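Local coordinates for FrnE protein (Deinococcus radiodurans, PDB 5CO3) that probably acts as a cytoplasmic disulfide oxidoreductase of the DsbA-like thioredoxin family, exchanging thiols and disulfides in its substrates, at residues D19-P23 with L132-M137; Y99-K105 with Y136-N142; A35-F39 with L211-S216. All blocks are in the same frame, centred on the assembly; numbering follows the deposited sequence. Where two conformers were deposited one is given.

Contact 1: D19-P23 with L132-M137; sequences DIACP and LLRAYM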
# COMPACT_ATOMS: atom_id res chain seq x y z
N ASP A 19 2.71 -3.89 -1.30
CA ASP A 19 3.91 -3.96 -2.12
C ASP A 19 3.65 -3.29 -3.46
O ASP A 19 2.58 -3.42 -4.05
CB ASP A 19 4.38 -5.40 -2.35
CG ASP A 19 5.83 -5.49 -2.84
OD1 ASP A 19 6.52 -4.44 -2.93
OD2 ASP A 19 6.29 -6.61 -3.10
N ILE A 20 4.66 -2.56 -3.92
CA ILE A 20 4.61 -1.90 -5.22
C ILE A 20 4.44 -2.92 -6.33
O ILE A 20 3.79 -2.64 -7.35
CB ILE A 20 5.89 -1.06 -5.44
CG1 ILE A 20 5.91 0.12 -4.46
CG2 ILE A 20 5.98 -0.55 -6.88
CD1 ILE A 20 7.19 0.31 -3.75
N ALA A 21 4.96 -4.12 -6.12
CA ALA A 21 4.86 -5.16 -7.15
C ALA A 21 3.52 -5.89 -7.19
O ALA A 21 3.33 -6.78 -8.02
CB ALA A 21 6.01 -6.19 -6.98
N CYS A 22 2.56 -5.52 -6.33
CA CYS A 22 1.30 -6.24 -6.28
C CYS A 22 0.17 -5.48 -6.97
O CYS A 22 -0.18 -4.39 -6.55
CB CYS A 22 0.90 -6.53 -4.83
SG CYS A 22 -0.67 -7.42 -4.68
N PRO A 23 -0.36 -6.02 -8.08
CA PRO A 23 -1.41 -5.30 -8.81
C PRO A 23 -2.66 -5.11 -7.95
O PRO A 23 -3.37 -4.13 -8.16
CB PRO A 23 -1.69 -6.19 -10.02
CG PRO A 23 -0.40 -6.99 -10.18
CD PRO A 23 0.05 -7.26 -8.78
N LEU A 132 4.83 5.34 -7.59
CA LEU A 132 5.52 4.07 -7.77
C LEU A 132 4.60 2.98 -8.32
O LEU A 132 5.00 2.22 -9.21
CB LEU A 132 6.16 3.62 -6.45
CG LEU A 132 7.40 4.45 -6.16
CD1 LEU A 132 7.74 4.38 -4.68
CD2 LEU A 132 8.59 3.96 -7.02
N LEU A 133 3.37 2.92 -7.82
CA LEU A 133 2.43 1.92 -8.34
C LEU A 133 2.19 2.13 -9.84
O LEU A 133 2.17 1.17 -10.61
CB LEU A 133 1.10 1.98 -7.55
CG LEU A 133 1.20 1.43 -6.12
CD1 LEU A 133 -0.04 1.83 -5.30
CD2 LEU A 133 1.37 -0.09 -6.16
N ARG A 134 2.01 3.39 -10.24
CA ARG A 134 1.81 3.71 -11.64
C ARG A 134 3.05 3.38 -12.48
O ARG A 134 2.96 2.79 -13.56
CB ARG A 134 1.43 5.19 -11.79
CG ARG A 134 1.07 5.60 -13.22
CD ARG A 134 0.68 7.08 -13.28
NE ARG A 134 1.64 7.84 -14.08
CZ ARG A 134 2.11 9.04 -13.76
NH1 ARG A 134 1.71 9.66 -12.65
NH2 ARG A 134 2.99 9.63 -14.56
N ALA A 135 4.22 3.74 -11.96
CA ALA A 135 5.47 3.47 -12.66
C ALA A 135 5.65 1.97 -12.90
O ALA A 135 6.11 1.56 -13.95
CB ALA A 135 6.64 4.02 -11.87
N TYR A 136 5.29 1.17 -11.91
CA TYR A 136 5.47 -0.28 -12.01
C TYR A 136 4.43 -0.94 -12.92
O TYR A 136 4.76 -1.70 -13.83
CB TYR A 136 5.42 -0.90 -10.61
CG TYR A 136 5.77 -2.38 -10.57
CD1 TYR A 136 4.84 -3.36 -10.95
CD2 TYR A 136 7.02 -2.79 -10.12
CE1 TYR A 136 5.17 -4.71 -10.91
CE2 TYR A 136 7.35 -4.13 -10.08
CZ TYR A 136 6.43 -5.09 -10.47
OH TYR A 136 6.80 -6.41 -10.39
N MET A 137 3.16 -0.66 -12.65
CA MET A 137 2.07 -1.39 -13.30
C MET A 137 1.74 -0.92 -14.71
O MET A 137 1.23 -1.68 -15.50
CB MET A 137 0.78 -1.26 -12.46
CG MET A 137 0.88 -1.86 -11.07
SD MET A 137 1.14 -3.66 -11.10
CE MET A 137 1.76 -3.92 -9.45
O HOH W 1 4.78 -8.20 -10.00
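Ala21 sets its CA over the face of the Tyr136 ring, 3.9 Å from the ring centroid and 19° off the normal, a CH-pi contact. The loop 19-23 leads from strand 12-18 of the thioredoxin-like fold into helix 23-38, and here it packs on helix 125-137, part of the helical region inserted in the fold, as in DsbA. Ile20 O rests over the same ring face toward the rim. A chi1 of -173° turns the Tyr136 ring away from its own N and against the loop, and a water joins Tyr136 OH (2.7 Å) to Ala21 O (2.8 Å). Ile20 CG2 comes against Tyr136 CB, while its CG1 branch meets Leu132 CB at 4.0 Å. One layer out, Asp19 OD1 is hydrogen-bonded to His113 and Thr109, and OD2 to Leu54 N; a type I turn from Asp19 to Cys22 shapes the loop. Cys22, of the probable redox CxxC, pairs with Cys25 or Cys244 in other structures of this protein but not here. Met137, bent at chi2, places its methyl against the turn just before helix 23-38: Met137 CE lies 3.2 Å from Ile20 O and 3.3 Å from Pro23 N.

Contact 2: Y99-K105 with Y136-N142; sequences YHFDRVK and YMSEGQN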
# COMPACT_ATOMS: atom_id res chain seq x y z
N TYR A 99 -3.43 -0.84 -16.81
CA TYR A 99 -2.23 -1.66 -16.62
C TYR A 99 -1.57 -2.05 -17.94
O TYR A 99 -2.24 -2.21 -18.97
CB TYR A 99 -2.57 -2.92 -15.84
CG TYR A 99 -2.84 -2.74 -14.35
CD1 TYR A 99 -2.68 -1.51 -13.71
CD2 TYR A 99 -3.27 -3.82 -13.59
CE1 TYR A 99 -2.92 -1.37 -12.34
CE2 TYR A 99 -3.50 -3.71 -12.23
CZ TYR A 99 -3.33 -2.48 -11.61
OH TYR A 99 -3.56 -2.39 -10.26
N HIS A 100 -0.25 -2.21 -17.89
CA HIS A 100 0.48 -2.77 -19.03
C HIS A 100 1.46 -3.82 -18.53
O HIS A 100 2.66 -3.57 -18.35
CB HIS A 100 1.18 -1.65 -19.80
CG HIS A 100 0.22 -0.67 -20.41
ND1 HIS A 100 -0.60 -0.98 -21.47
CD2 HIS A 100 -0.07 0.62 -20.09
CE1 HIS A 100 -1.34 0.07 -21.79
NE2 HIS A 100 -1.04 1.05 -20.96
N PHE A 101 0.93 -5.01 -18.28
CA PHE A 101 1.72 -6.06 -17.67
C PHE A 101 2.83 -6.54 -18.61
O PHE A 101 3.88 -6.99 -18.15
CB PHE A 101 0.83 -7.23 -17.27
CG PHE A 101 -0.02 -6.97 -16.05
CD1 PHE A 101 0.47 -6.22 -14.99
CD2 PHE A 101 -1.29 -7.51 -15.97
CE1 PHE A 101 -0.31 -6.00 -13.86
CE2 PHE A 101 -2.08 -7.29 -14.85
CZ PHE A 101 -1.59 -6.55 -13.78
N ASP A 102 2.60 -6.44 -19.92
CA ASP A 102 3.61 -6.83 -20.92
C ASP A 102 4.88 -5.99 -20.81
O ASP A 102 5.93 -6.38 -21.33
CB ASP A 102 3.03 -6.70 -22.32
CG ASP A 102 2.43 -5.33 -22.56
OD1 ASP A 102 1.47 -4.97 -21.84
OD2 ASP A 102 2.92 -4.59 -23.43
N ARG A 103 4.79 -4.83 -20.14
CA ARG A 103 5.94 -3.94 -19.96
C ARG A 103 6.54 -3.98 -18.56
O ARG A 103 7.55 -3.32 -18.28
CB ARG A 103 5.54 -2.49 -20.29
CG ARG A 103 4.82 -2.33 -21.62
CD ARG A 103 5.05 -0.95 -22.23
NE ARG A 103 4.59 0.15 -21.38
CZ ARG A 103 3.51 0.90 -21.62
NH1 ARG A 103 2.76 0.68 -22.69
NH2 ARG A 103 3.19 1.88 -20.79
N VAL A 104 5.92 -4.76 -17.67
CA VAL A 104 6.33 -4.80 -16.27
C VAL A 104 7.77 -5.28 -16.12
O VAL A 104 8.18 -6.27 -16.73
CB VAL A 104 5.39 -5.69 -15.44
CG1 VAL A 104 6.06 -6.19 -14.17
CG2 VAL A 104 4.13 -4.89 -15.08
N LYS A 105 8.52 -4.55 -15.29
CA LYS A 105 9.91 -4.94 -14.97
C LYS A 105 9.92 -5.57 -13.60
O LYS A 105 9.58 -4.92 -12.60
CB LYS A 105 10.82 -3.72 -15.02
CG LYS A 105 10.74 -2.96 -16.33
CD LYS A 105 11.22 -3.80 -17.51
CE LYS A 105 11.32 -2.93 -18.77
NZ LYS A 105 9.98 -2.31 -19.13
N TYR A 136 5.29 1.17 -11.91
CA TYR A 136 5.47 -0.28 -12.01
C TYR A 136 4.43 -0.94 -12.92
O TYR A 136 4.76 -1.70 -13.83
CB TYR A 136 5.42 -0.90 -10.61
CG TYR A 136 5.77 -2.38 -10.57
CD1 TYR A 136 4.84 -3.36 -10.95
CD2 TYR A 136 7.02 -2.79 -10.12
CE1 TYR A 136 5.17 -4.71 -10.91
CE2 TYR A 136 7.35 -4.13 -10.08
CZ TYR A 136 6.43 -5.09 -10.47
OH TYR A 136 6.80 -6.41 -10.39
N MET A 137 3.16 -0.66 -12.65
CA MET A 137 2.07 -1.39 -13.30
C MET A 137 1.74 -0.92 -14.71
O MET A 137 1.23 -1.68 -15.50
CB MET A 137 0.78 -1.26 -12.46
CG MET A 137 0.88 -1.86 -11.07
SD MET A 137 1.14 -3.66 -11.10
CE MET A 137 1.76 -3.92 -9.45
N SER A 138 1.97 0.36 -14.98
CA SER A 138 1.54 0.94 -16.24
C SER A 138 2.65 1.44 -17.14
O SER A 138 2.52 1.43 -18.37
CB SER A 138 0.60 2.12 -15.97
OG SER A 138 -0.53 1.71 -15.21
N GLU A 139 3.74 1.90 -16.54
CA GLU A 139 4.73 2.62 -17.33
C GLU A 139 5.99 1.83 -17.63
O GLU A 139 6.91 2.38 -18.23
CB GLU A 139 5.10 3.91 -16.62
CG GLU A 139 3.89 4.83 -16.46
CD GLU A 139 4.20 6.08 -15.66
OE1 GLU A 139 5.17 6.05 -14.88
OE2 GLU A 139 3.48 7.09 -15.82
N GLY A 140 6.04 0.57 -17.23
CA GLY A 140 7.18 -0.28 -17.57
C GLY A 140 8.50 0.19 -16.98
O GLY A 140 9.58 -0.09 -17.54
N GLN A 141 8.43 0.91 -15.85
CA GLN A 141 9.63 1.43 -15.20
C GLN A 141 10.24 0.40 -14.25
O GLN A 141 9.54 -0.42 -13.66
CB GLN A 141 9.33 2.73 -14.45
CG GLN A 141 8.50 3.73 -15.25
CD GLN A 141 9.01 5.15 -15.15
OE1 GLN A 141 10.22 5.38 -15.06
NE2 GLN A 141 8.09 6.13 -15.17
N ASN A 142 11.57 0.44 -14.13
CA ASN A 142 12.29 -0.42 -13.21
C ASN A 142 12.45 0.28 -11.86
O ASN A 142 13.29 1.18 -11.73
CB ASN A 142 13.65 -0.77 -13.82
CG ASN A 142 14.56 -1.53 -12.86
OD1 ASN A 142 14.17 -1.87 -11.74
ND2 ASN A 142 15.78 -1.81 -13.32
O HOH W 2 4.25 -1.64 -16.72
O HOH W 3 7.50 -1.99 -14.55
O HOH W 4 9.83 -2.28 -11.64
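Tyr99 and Phe101 both meet Met137 through its sulfur, but differently: Met137 SD stands above the Tyr99 face, 4.8 Å from the ring centroid and 12° off the normal, whereas Phe101 takes the sulfur at its edge, in the ring plane, with CE1 3.9 Å from SD. These are two Met-aromatic contacts. The Phe101 ring carries Tyr99 CB over one face and Val104 CG2 at its edge. The guanidinium of Arg103 lies over one face of the His100 ring, toward the rim, and Ser138 O sits near the plane of that imidazole at the CD2 edge. Val104 CG1 comes obliquely to Tyr136 CE1.

Between the backbones, His100 N gives a nearly straight bond to Met137 O (2.9 Å, 173°), in the carbonyl plane. Lys105 curls back, bent at chi2 and chi4, and NZ donates to both Gly140 O (2.8 Å) and Arg103 O (2.8 Å). Gly140, with positive phi just after the helix, makes a CA-H...O contact, its CA 3.1 Å from Arg103 O. One water joins His100 O, Tyr136 O and Gly140 N; a second joins Lys105 N, Tyr136 O and Gln141 O; a third links Lys105 O to Gln141 O. The loop 99-105 thus joins the end of helix 125-137 by sulfur-aromatic packing on one side and by an ammonium, peptide groups and water farther along, so the helix's final carbonyls are met by donors.

Contact 3: A35-F39 with L211-S216; sequences ALGQF and LLGALS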
# COMPACT_ATOMS: atom_id res chain seq x y z
N ALA A 35 -13.98 4.45 -0.82
CA ALA A 35 -14.65 4.33 0.48
C ALA A 35 -14.49 5.62 1.30
O ALA A 35 -15.43 6.10 1.94
CB ALA A 35 -14.08 3.14 1.26
N LEU A 36 -13.27 6.16 1.27
CA LEU A 36 -12.91 7.36 2.00
C LEU A 36 -13.73 8.55 1.49
O LEU A 36 -14.25 9.36 2.27
CB LEU A 36 -11.40 7.61 1.85
CG LEU A 36 -10.74 8.66 2.74
CD1 LEU A 36 -11.09 8.43 4.21
CD2 LEU A 36 -9.23 8.63 2.54
N GLY A 37 -13.88 8.63 0.17
CA GLY A 37 -14.72 9.64 -0.45
C GLY A 37 -16.17 9.60 0.01
O GLY A 37 -16.80 10.65 0.14
N GLN A 38 -16.70 8.41 0.28
CA GLN A 38 -18.09 8.28 0.74
C GLN A 38 -18.24 8.43 2.26
O GLN A 38 -19.35 8.44 2.80
CB GLN A 38 -18.66 6.94 0.30
CG GLN A 38 -18.57 6.70 -1.19
CD GLN A 38 -18.92 5.28 -1.57
OE1 GLN A 38 -19.95 4.75 -1.14
NE2 GLN A 38 -18.06 4.64 -2.37
N PHE A 39 -17.11 8.54 2.96
CA PHE A 39 -17.10 8.55 4.41
C PHE A 39 -17.16 9.98 4.97
O PHE A 39 -16.23 10.77 4.77
CB PHE A 39 -15.85 7.83 4.91
CG PHE A 39 -15.74 7.77 6.41
CD1 PHE A 39 -16.77 7.26 7.18
CD2 PHE A 39 -14.58 8.19 7.04
CE1 PHE A 39 -16.66 7.20 8.56
CE2 PHE A 39 -14.46 8.13 8.42
CZ PHE A 39 -15.51 7.63 9.18
N LEU A 211 -14.82 -1.53 3.15
CA LEU A 211 -13.93 -0.57 3.79
C LEU A 211 -14.70 0.62 4.39
O LEU A 211 -14.37 1.08 5.48
CB LEU A 211 -12.87 -0.09 2.79
CG LEU A 211 -11.83 -1.15 2.42
CD1 LEU A 211 -11.07 -0.74 1.17
CD2 LEU A 211 -10.87 -1.38 3.59
N LEU A 212 -15.73 1.10 3.69
CA LEU A 212 -16.59 2.15 4.24
C LEU A 212 -17.30 1.66 5.51
O LEU A 212 -17.46 2.41 6.48
CB LEU A 212 -17.63 2.61 3.20
CG LEU A 212 -18.69 3.63 3.64
CD1 LEU A 212 -18.03 4.92 4.12
CD2 LEU A 212 -19.65 3.92 2.49
N GLY A 213 -17.72 0.40 5.50
CA GLY A 213 -18.38 -0.18 6.64
C GLY A 213 -17.45 -0.24 7.84
O GLY A 213 -17.86 0.01 8.97
N ALA A 214 -16.19 -0.58 7.59
CA ALA A 214 -15.19 -0.64 8.65
C ALA A 214 -14.90 0.75 9.22
O ALA A 214 -14.87 0.93 10.43
CB ALA A 214 -13.91 -1.28 8.12
N LEU A 215 -14.67 1.72 8.34
CA LEU A 215 -14.48 3.10 8.77
C LEU A 215 -15.64 3.55 9.65
O LEU A 215 -15.44 4.11 10.73
CB LEU A 215 -14.37 4.02 7.55
CG LEU A 215 -13.06 3.92 6.75
CD1 LEU A 215 -13.19 4.70 5.46
CD2 LEU A 215 -11.89 4.43 7.59
N SER A 216 -16.86 3.28 9.18
CA SER A 216 -18.09 3.67 9.86
C SER A 216 -18.24 2.97 11.20
O SER A 216 -18.70 3.58 12.17
CB SER A 216 -19.31 3.36 8.99
OG SER A 216 -19.20 3.95 7.71
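Phe39 and Leu215 meet where the C-terminal end of helix 23-38 runs up against helix 208-222, two helices that pack on the central sheet of the thioredoxin-like fold. Starting from its CB, the Phe39 side chain first touches Leu212 CD1 at 3.7 Å, with Leu215 CD1 a little farther off. CG lies near Leu215 CD1, and CD1 of the ring comes close to Leu215 CB and Leu212 CD1. Farther out, CE1 comes near the Leu215 carbonyl carbon, and the tip, CZ, ends 3.8 Å from Leu215 O. The ring as a whole is centred on one methylene: Leu215 CB stands only 4° off the normal, a CH-pi contact almost squarely over the face. A chi1 of -179° swings the Phe39 ring away from its own N, and it projects toward the second helix from just beyond the end of the first.

Leu212 buries more area in the contact than any other residue, spreading its methyls, CD1 toward Ala35 O and Phe39, CD2 against Gln38. Ala35 CB fits close to Leu212 N (3.6 Å) and Leu211 CB (3.8 Å); consistent with this small side chain, the two helices come to 4.8 Å between Ala35 CA and Leu212 CA. Ser216 OG turns back to Leu212 O (2.6 Å), which also accepts the helical bond from Ser216 N, the two arriving from opposite faces of its carbonyl plane. Ser216 spends its hydroxyl inside its own helix, and the segments are joined by van der Waals and CH-pi contact, with no hydrogen bond between them.

In the fold
Contacts 1 and 2 share Tyr136 and Met137 at the end of helix 125-137, their centres 8 Å apart, and they touch: Pro23 O meets Tyr99 OH, and Arg134 pairs with Glu139. Contact 1 is the buried one, its centre 9 Å from the centre of the chain; it includes Cys22 of the CxxC and is mostly apolar with a single bridging water. Contact 2, nearer the surface, adds backbone, lysine and water bonds to its aromatic packing. Contact 3, about 24 Å from contact 1 and 30 Å from contact 2 between centres, uses the far end of helix 23-38, whose start adjoins contact 1. It is partly buried, with largely apolar packing and no hydrogen bonds between the segments.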